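Local coordinates for putative fluoride ion transporter CrcB (Bordetella pertussis, PDB 5NKQ), which forms a homodimeric, dual-topology channel in the inner membrane that lets fluoride, but not chloride, leave the cell and so limits its toxicity, at residues L44-I50 against G111-T116; L18-R23 against F75-T81. Residue numbers count along the deposited sequence, not the author numbering.

How the contacts relate
From the N terminus, helix 6-30 supplies L18-R23, helix 37-59 supplies L44-I50, the end of helix 65-79 and the two residues after it make up F75-T81, and helix 98-126 carries G111-T116. Contact 2 closes a loop from the first transmembrane helix to the third; contact 1 closes another from the second to the fourth. The segments alternate along the chain, so the two loops cross, and together they interlock all four membrane spans. The centres of the two contacts lie about 13 Å apart, yet they touch: L76 CD1 is 3.6 Å from I50 N and T80 CG2 is 3.6 Å from G46 CA. Contact 1 borders a fluoride, contact 2 the sodium, and both meet the second subunit.

Contact 1 (L44-I50 against G111-T116); sequences LVGGYLI and GSLAMT. With F (fluoride ion), chain M.
This is a close helix-helix packing contact between the second and fourth transmembrane spans, on the wall of a fluoride pathway. L44-I50 and G111-T116 are both helical, run in the same general direction and cross at -31° with axes 7.1 Å apart. Y48 and M115 set the register, CA to CA 4.4 Å. G47 makes this possible: a CB there would clash with S112 OG. M115 (chi1, chi2 and chi3 all m) lays its CE 3.6 Å from Y48 CB, a flexible thioether filling the groove, while L44 (m, t) brings CD2 to 3.5 Å from G111 C, where glycine has no side chain to obstruct it. Backbones also touch, Y48 CA to M115 O 3.3 Å in a CA-H...O contact. T116 OG1 (chi1 m) lies 2.9 Å from G47 O and hydrogen-bonds S86 of the second subunit. S112 OG (chi1 t) donates a hydrogen bond to the fluoride, 2.8 Å away. A greasy seam thus backs a polar edge, where a neutral hydroxyl can bind the anion through its proton.

Contact 2 (L18-R23 against F75-T81); sequences LGAWLR and FLGGLTT. With NA (sodium ion), chain I.
L18-R23 is regular helix; F75-T81 is helical through L79, then T80 leaves helical angles (phi/psi -82/167) and T81 is extended (-157/135). The motif is a tight glycine-mediated helix crossing beside the break in the third transmembrane span, whose carbonyls build the central sodium site of the dual-topology dimer. The axes of 18-23 and 75-79 approach to 6.7 Å at -31°, with G19 and L79 in register, CA to CA 4.1 Å. A CB on G19 would collide with F75 O. Its absence permits CA-H...O contacts from G19 CA to F75 O (3.5 Å) and from L79 CA to G19 O (3.3 Å); bare G78 likewise brings its O to 3.4 Å from A20 CA.

Apolar side chains seal one flank: L22 CD2 (chi1 t, chi2 p) lies 3.8 Å from both F75 CZ and L79 CD1. R23 (t, t, p, chi4 90°) folds its long side chain along the break, CD 3.6 Å from T81 CG2, and packs on G77 of the second subunit. T80 OG1 (chi1 p) hydrogen-bonds L76 O at 3.0 Å, tying the turn to the helix. G77 O (2.3 Å) and T80 O (2.2 Å) bind sodium, with the same two carbonyls of the second subunit completing the site. A carbonyl of the last helical turn serves the arginine instead: G78 O accepts hydrogen bonds from both R23 NE and R23 NH2, each at 3.0 Å.

Contact 1 (L44-I50 against G111-T116)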
loop_
_atom_site.group_PDB
_atom_site.type_symbol
_atom_site.label_atom_id
_atom_site.label_comp_id
_atom_site.label_asym_id
_atom_site.label_seq_id
_atom_site.Cartn_x
_atom_site.Cartn_y
_atom_site.Cartn_z
ATOM N N LEU A 44 8.085 3.640 3.391
ATOM C CA LEU A 44 9.237 3.159 4.149
ATOM C C LEU A 44 9.061 3.415 5.641
ATOM O O LEU A 44 9.328 2.534 6.467
ATOM C CB LEU A 44 10.519 3.818 3.638
ATOM C CG LEU A 44 11.017 3.388 2.257
ATOM C CD1 LEU A 44 12.286 4.138 1.886
ATOM C CD2 LEU A 44 11.242 1.888 2.211
ATOM N N VAL A 45 8.616 4.620 6.005
ATOM C CA VAL A 45 8.387 4.933 7.414
ATOM C C VAL A 45 7.262 4.072 7.974
ATOM O O VAL A 45 7.359 3.546 9.091
ATOM C CB VAL A 45 8.095 6.435 7.586
ATOM C CG1 VAL A 45 7.568 6.723 8.982
ATOM C CG2 VAL A 45 9.350 7.248 7.313
ATOM N N GLY A 46 6.182 3.905 7.208
ATOM C CA GLY A 46 5.094 3.057 7.663
ATOM C C GLY A 46 5.502 1.603 7.794
ATOM O O GLY A 46 5.035 0.896 8.691
ATOM N N GLY A 47 6.376 1.135 6.901
ATOM C CA GLY A 47 6.875 -0.225 7.017
ATOM C C GLY A 47 7.711 -0.430 8.266
ATOM O O GLY A 47 7.619 -1.469 8.924
ATOM N N TYR A 48 8.533 0.562 8.614
ATOM C CA TYR A 48 9.320 0.474 9.839
ATOM C C TYR A 48 8.429 0.552 11.074
ATOM O O TYR A 48 8.639 -0.185 12.044
ATOM C CB TYR A 48 10.373 1.583 9.862
ATOM C CG TYR A 48 11.220 1.611 11.115
ATOM C CD1 TYR A 48 12.310 0.761 11.259
ATOM C CD2 TYR A 48 10.936 2.493 12.150
ATOM C CE1 TYR A 48 13.089 0.786 12.401
ATOM C CE2 TYR A 48 11.711 2.526 13.295
ATOM C CZ TYR A 48 12.785 1.669 13.415
ATOM O OH TYR A 48 13.558 1.696 14.552
ATOM N N LEU A 49 7.426 1.432 11.051
ATOM C CA LEU A 49 6.607 1.645 12.240
ATOM C C LEU A 49 5.692 0.461 12.527
ATOM O O LEU A 49 5.341 0.225 13.688
ATOM C CB LEU A 49 5.791 2.928 12.092
ATOM C CG LEU A 49 6.591 4.228 12.197
ATOM C CD1 LEU A 49 5.687 5.440 12.023
ATOM C CD2 LEU A 49 7.326 4.290 13.527
ATOM N N ILE A 50 5.292 -0.292 11.500
ATOM C CA ILE A 50 4.467 -1.464 11.770
ATOM C C ILE A 50 5.320 -2.602 12.318
ATOM O O ILE A 50 4.826 -3.436 13.084
ATOM C CB ILE A 50 3.675 -1.887 10.520
ATOM C CG1 ILE A 50 2.585 -2.892 10.904
ATOM C CG2 ILE A 50 4.595 -2.469 9.456
ATOM C CD1 ILE A 50 1.633 -3.228 9.780
ATOM N N GLY A 111 12.381 -2.427 0.094
ATOM C CA GLY A 111 12.635 -1.435 1.124
ATOM C C GLY A 111 11.666 -1.537 2.285
ATOM O O GLY A 111 12.065 -1.443 3.448
ATOM N N SER A 112 10.378 -1.733 1.988
ATOM C CA SER A 112 9.383 -1.824 3.052
ATOM C C SER A 112 9.586 -3.075 3.898
ATOM O O SER A 112 9.459 -3.026 5.127
ATOM C CB SER A 112 7.975 -1.802 2.459
ATOM O OG SER A 112 6.993 -1.863 3.477
ATOM N N LEU A 113 9.901 -4.205 3.260
ATOM C CA LEU A 113 10.136 -5.435 4.010
ATOM C C LEU A 113 11.364 -5.310 4.903
ATOM O O LEU A 113 11.371 -5.810 6.034
ATOM C CB LEU A 113 10.290 -6.616 3.049
ATOM C CG LEU A 113 9.111 -6.901 2.116
ATOM C CD1 LEU A 113 9.426 -8.074 1.200
ATOM C CD2 LEU A 113 7.843 -7.166 2.913
ATOM N N ALA A 114 12.412 -4.641 4.415
ATOM C CA ALA A 114 13.616 -4.465 5.219
ATOM C C ALA A 114 13.362 -3.537 6.401
ATOM O O ALA A 114 13.852 -3.786 7.508
ATOM C CB ALA A 114 14.756 -3.936 4.351
ATOM N N MET A 115 12.605 -2.457 6.184
ATOM C CA MET A 115 12.264 -1.568 7.290
ATOM C C MET A 115 11.366 -2.261 8.306
ATOM O O MET A 115 11.474 -1.995 9.508
ATOM C CB MET A 115 11.592 -0.299 6.765
ATOM C CG MET A 115 12.477 0.547 5.862
ATOM S SD MET A 115 13.979 1.121 6.677
ATOM C CE MET A 115 13.310 2.291 7.855
ATOM N N THR A 116 10.478 -3.148 7.846
ATOM C CA THR A 116 9.659 -3.918 8.776
ATOM C C THR A 116 10.522 -4.841 9.628
ATOM O O THR A 116 10.309 -4.959 10.840
ATOM C CB THR A 116 8.603 -4.720 8.014
ATOM O OG1 THR A 116 7.771 -3.828 7.261
ATOM C CG2 THR A 116 7.733 -5.516 8.980
HETATM F F F M . 4.845 -0.090 3.956
#

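Contact 2 (L18-R23 against F75-T81)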
loop_
_atom_site.group_PDB
_atom_site.type_symbol
_atom_site.label_atom_id
_atom_site.label_comp_id
_atom_site.label_asym_id
_atom_site.label_seq_id
_atom_site.Cartn_x
_atom_site.Cartn_y
_atom_site.Cartn_z
ATOM N N LEU A 18 -5.086 11.128 10.590
ATOM C CA LEU A 18 -3.747 11.639 10.870
ATOM C C LEU A 18 -2.713 11.021 9.937
ATOM O O LEU A 18 -1.791 11.710 9.482
ATOM C CB LEU A 18 -3.380 11.370 12.330
ATOM C CG LEU A 18 -4.278 12.018 13.387
ATOM C CD1 LEU A 18 -3.872 11.570 14.783
ATOM C CD2 LEU A 18 -4.233 13.534 13.271
ATOM N N GLY A 19 -2.848 9.727 9.643
ATOM C CA GLY A 19 -1.904 9.081 8.745
ATOM C C GLY A 19 -1.998 9.601 7.324
ATOM O O GLY A 19 -0.979 9.770 6.648
ATOM N N ALA A 20 -3.218 9.863 6.849
ATOM C CA ALA A 20 -3.385 10.411 5.508
ATOM C C ALA A 20 -2.917 11.857 5.432
ATOM O O ALA A 20 -2.401 12.286 4.393
ATOM C CB ALA A 20 -4.844 10.301 5.073
ATOM N N TRP A 21 -3.093 12.623 6.512
ATOM C CA TRP A 21 -2.569 13.984 6.545
ATOM C C TRP A 21 -1.049 13.986 6.462
ATOM O O TRP A 21 -0.457 14.831 5.780
ATOM C CB TRP A 21 -3.035 14.698 7.815
ATOM C CG TRP A 21 -4.473 15.121 7.789
ATOM C CD1 TRP A 21 -5.323 15.079 6.723
ATOM C CD2 TRP A 21 -5.228 15.653 8.884
ATOM N NE1 TRP A 21 -6.561 15.553 7.085
ATOM C CE2 TRP A 21 -6.529 15.912 8.408
ATOM C CE3 TRP A 21 -4.930 15.936 10.221
ATOM C CZ2 TRP A 21 -7.531 16.441 9.221
ATOM C CZ3 TRP A 21 -5.928 16.461 11.028
ATOM C CH2 TRP A 21 -7.211 16.707 10.524
ATOM N N LEU A 22 -0.399 13.044 7.149
ATOM C CA LEU A 22 1.058 12.979 7.124
ATOM C C LEU A 22 1.571 12.576 5.747
ATOM O O LEU A 22 2.538 13.161 5.245
ATOM C CB LEU A 22 1.558 12.007 8.192
ATOM C CG LEU A 22 3.072 11.799 8.253
ATOM C CD1 LEU A 22 3.788 13.131 8.420
ATOM C CD2 LEU A 22 3.434 10.845 9.381
ATOM N N ARG A 23 0.941 11.577 5.124
ATOM C CA ARG A 23 1.340 11.183 3.776
ATOM C C ARG A 23 1.131 12.322 2.786
ATOM O O ARG A 23 1.958 12.541 1.893
ATOM C CB ARG A 23 0.563 9.940 3.341
ATOM C CG ARG A 23 0.614 9.664 1.847
ATOM C CD ARG A 23 -0.010 8.321 1.507
ATOM N NE ARG A 23 -1.292 8.123 2.176
ATOM C CZ ARG A 23 -2.466 8.483 1.668
ATOM N NH1 ARG A 23 -2.522 9.064 0.477
ATOM N NH2 ARG A 23 -3.582 8.263 2.348
ATOM N N PHE A 75 -3.664 4.669 11.729
ATOM C CA PHE A 75 -2.590 5.594 11.374
ATOM C C PHE A 75 -1.700 5.026 10.274
ATOM O O PHE A 75 -1.516 5.648 9.222
ATOM C CB PHE A 75 -1.764 5.939 12.614
ATOM C CG PHE A 75 -0.592 6.833 12.328
ATOM C CD1 PHE A 75 -0.779 8.184 12.089
ATOM C CD2 PHE A 75 0.695 6.323 12.295
ATOM C CE1 PHE A 75 0.297 9.012 11.822
ATOM C CE2 PHE A 75 1.774 7.145 12.031
ATOM C CZ PHE A 75 1.575 8.492 11.794
ATOM N N LEU A 76 -1.128 3.843 10.504
ATOM C CA LEU A 76 -0.234 3.260 9.508
ATOM C C LEU A 76 -0.985 2.856 8.246
ATOM O O LEU A 76 -0.400 2.849 7.156
ATOM C CB LEU A 76 0.504 2.066 10.108
ATOM C CG LEU A 76 1.427 2.449 11.265
ATOM C CD1 LEU A 76 2.092 1.220 11.860
ATOM C CD2 LEU A 76 2.465 3.460 10.801
ATOM N N GLY A 77 -2.271 2.522 8.368
ATOM C CA GLY A 77 -3.078 2.245 7.196
ATOM C C GLY A 77 -3.418 3.477 6.387
ATOM O O GLY A 77 -3.750 3.359 5.203
ATOM N N GLY A 78 -3.349 4.656 6.997
ATOM C CA GLY A 78 -3.564 5.891 6.272
ATOM C C GLY A 78 -2.262 6.505 5.806
ATOM O O GLY A 78 -2.237 7.274 4.841
ATOM N N LEU A 79 -1.165 6.160 6.486
ATOM C CA LEU A 79 0.141 6.697 6.117
ATOM C C LEU A 79 0.681 6.027 4.860
ATOM O O LEU A 79 1.129 6.704 3.927
ATOM C CB LEU A 79 1.120 6.532 7.278
ATOM C CG LEU A 79 2.573 6.899 6.976
ATOM C CD1 LEU A 79 2.690 8.360 6.553
ATOM C CD2 LEU A 79 3.449 6.607 8.181
ATOM N N THR A 80 0.659 4.699 4.818
ATOM C CA THR A 80 1.140 3.984 3.646
ATOM C C THR A 80 0.057 3.941 2.572
ATOM O O THR A 80 -1.112 4.246 2.816
ATOM C CB THR A 80 1.579 2.568 4.016
ATOM O OG1 THR A 80 0.450 1.822 4.490
ATOM C CG2 THR A 80 2.642 2.618 5.099
ATOM N N THR A 81 0.459 3.559 1.363
ATOM C CA THR A 81 -0.482 3.503 0.255
ATOM C C THR A 81 0.037 2.538 -0.800
ATOM O O THR A 81 1.222 2.555 -1.142
ATOM C CB THR A 81 -0.710 4.892 -0.358
ATOM O OG1 THR A 81 -1.508 4.769 -1.542
ATOM C CG2 THR A 81 0.616 5.558 -0.703
HETATM NA NA NA I . -3.163 3.327 2.988
#